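Local coordinates for hypothetical protein (ST2072) (PDB 1VE0), which is of unknown function but binds zinc and belongs to the uncharacterised YjbQ (UPF0047) family, at residues H43-A47 and A86-S90. Residues are numbered along the deposited sequence; the frame is centred on the assembly and turned at random.
Sequences HTTCA and AHVIS. With ZN (zinc ion), chain C; SO4 (sulfate ion), chain B.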
loop_
_atom_site.group_PDB
_atom_site.type_symbol
_atom_site.label_atom_id
_atom_site.label_comp_id
_atom_site.label_asym_id
_atom_site.label_seq_id
_atom_site.Cartn_x
_atom_site.Cartn_y
_atom_site.Cartn_z
ATOM N N HIS A 43 10.595 -5.448 8.411
ATOM C CA HIS A 43 10.321 -6.880 8.523
ATOM C C HIS A 43 9.594 -7.365 7.272
ATOM O O HIS A 43 9.001 -6.562 6.554
ATOM C CB HIS A 43 9.437 -7.141 9.738
ATOM C CG HIS A 43 10.075 -6.774 11.036
ATOM N ND1 HIS A 43 11.236 -7.366 11.483
ATOM C CD2 HIS A 43 9.702 -5.896 11.999
ATOM C CE1 HIS A 43 11.551 -6.870 12.669
ATOM N NE2 HIS A 43 10.637 -5.976 13.004
ATOM N N THR A 44 9.619 -8.673 7.026
ATOM C CA THR A 44 8.949 -9.220 5.858
ATOM C C THR A 44 7.762 -10.089 6.236
ATOM O O THR A 44 7.056 -10.575 5.362
ATOM C CB THR A 44 9.902 -10.088 4.998
ATOM O OG1 THR A 44 10.352 -11.202 5.774
ATOM C CG2 THR A 44 11.103 -9.286 4.533
ATOM N N THR A 45 7.540 -10.308 7.529
ATOM C CA THR A 45 6.424 -11.165 7.927
ATOM C C THR A 45 5.388 -10.528 8.825
ATOM O O THR A 45 4.606 -11.220 9.475
ATOM C CB THR A 45 6.912 -12.462 8.593
ATOM O OG1 THR A 45 7.848 -12.138 9.622
ATOM C CG2 THR A 45 7.554 -13.384 7.555
ATOM N N CYS A 46 5.400 -9.208 8.890
ATOM C CA CYS A 46 4.372 -8.495 9.643
ATOM C C CYS A 46 4.069 -7.281 8.758
ATOM O O CYS A 46 4.878 -6.945 7.888
ATOM C CB CYS A 46 4.853 -8.118 11.066
ATOM S SG CYS A 46 6.229 -6.975 11.220
ATOM N N ALA A 47 2.903 -6.667 8.924
ATOM C CA ALA A 47 2.536 -5.524 8.102
ATOM C C ALA A 47 1.899 -4.400 8.906
ATOM O O ALA A 47 1.588 -4.567 10.092
ATOM C CB ALA A 47 1.592 -5.971 7.001
ATOM N N ALA A 86 2.976 -15.885 5.993
ATOM C CA ALA A 86 3.212 -14.566 6.578
ATOM C C ALA A 86 3.871 -13.638 5.566
ATOM O O ALA A 86 3.557 -12.443 5.505
ATOM C CB ALA A 86 4.082 -14.693 7.821
ATOM N N HIS A 87 4.787 -14.195 4.779
ATOM C CA HIS A 87 5.496 -13.439 3.749
ATOM C C HIS A 87 4.520 -12.959 2.682
ATOM O O HIS A 87 4.518 -11.786 2.294
ATOM C CB HIS A 87 6.566 -14.317 3.089
ATOM C CG HIS A 87 7.817 -14.459 3.896
ATOM N ND1 HIS A 87 8.733 -13.436 4.033
ATOM C CD2 HIS A 87 8.320 -15.510 4.589
ATOM C CE1 HIS A 87 9.748 -13.855 4.770
ATOM N NE2 HIS A 87 9.522 -15.107 5.119
ATOM N N VAL A 88 3.688 -13.880 2.212
ATOM C CA VAL A 88 2.719 -13.578 1.175
ATOM C C VAL A 88 1.676 -12.534 1.574
ATOM O O VAL A 88 1.483 -11.535 0.872
ATOM C CB VAL A 88 1.990 -14.866 0.720
ATOM C CG1 VAL A 88 0.824 -14.515 -0.202
ATOM C CG2 VAL A 88 2.975 -15.783 0.014
ATOM N N ILE A 89 1.000 -12.749 2.694
ATOM C CA ILE A 89 -0.022 -11.788 3.091
ATOM C C ILE A 89 0.595 -10.424 3.439
ATOM O O ILE A 89 0.013 -9.381 3.135
ATOM C CB ILE A 89 -0.878 -12.324 4.271
ATOM C CG1 ILE A 89 -2.100 -11.420 4.473
ATOM C CG2 ILE A 89 -0.032 -12.439 5.542
ATOM C CD1 ILE A 89 -3.031 -11.372 3.273
ATOM N N SER A 90 1.770 -10.433 4.064
ATOM C CA SER A 90 2.462 -9.185 4.411
ATOM C C SER A 90 2.884 -8.394 3.163
ATOM O O SER A 90 2.889 -7.162 3.173
ATOM C CB SER A 90 3.721 -9.468 5.254
ATOM O OG SER A 90 3.395 -9.887 6.579
HETATM ZN ZN ZN C . 10.675 -17.008 5.865
HETATM S S SO4 B . 11.443 -10.684 9.229
HETATM O O1 SO4 B . 12.273 -9.942 10.205
HETATM O O2 SO4 B . 10.039 -10.293 9.378
HETATM O O3 SO4 B . 11.579 -12.124 9.499
HETATM O O4 SO4 B . 11.888 -10.369 7.856
HETATM O O HOH W 1 12.682 -16.323 5.977
#
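Thr45 sets its CG2 methyl over the imidazole of His87: CG2 stands 3.5 Å from the ring centroid and only 7° off the normal, a CH-pi contact over the middle of one face. CG2 lies anti to the carbonyl carbon, which turns it to the helix, while Thr45 OG1 (chi1 50°) turns to the sulfate, where it meets sulfate O2 at 2.9 Å and also bonds Arg125. Beside this methyl, and on the same side of the ring, Ala86 CB packs against Thr45 CB at 3.7 Å. The His87 imidazole is fixed at both nitrogens, NE2 binding zinc at 2.3 Å and ND1 bonded to Asn51 of the second subunit. One turn on, Ser90 CB rests on Thr44 O at 3.5 Å and its OG packs against the Thr45-Cys46 backbone. Ser90 OG also folds back to Ala86 O at 2.8 Å, so that this carbonyl is gripped from opposite faces by the hydroxyl and by Ser90 N. The sulfate, probably from the crystallisation liquor, sits against the loop at 43-45, just before strand 46-51, and takes the backbone N-H groups of Thr44 and Thr45, while His43 ND1 reaches sulfate O1 at 3.1 Å with an angle of 159°. With an alanine here, sulfate O1 would probably lose this donor and Thr126 N its imidazole partner. Arg123 and Arg125 complete the anion pocket, beside a zinc site formed by His77, Asn83, His87 and a water at a subunit interface of the trimer.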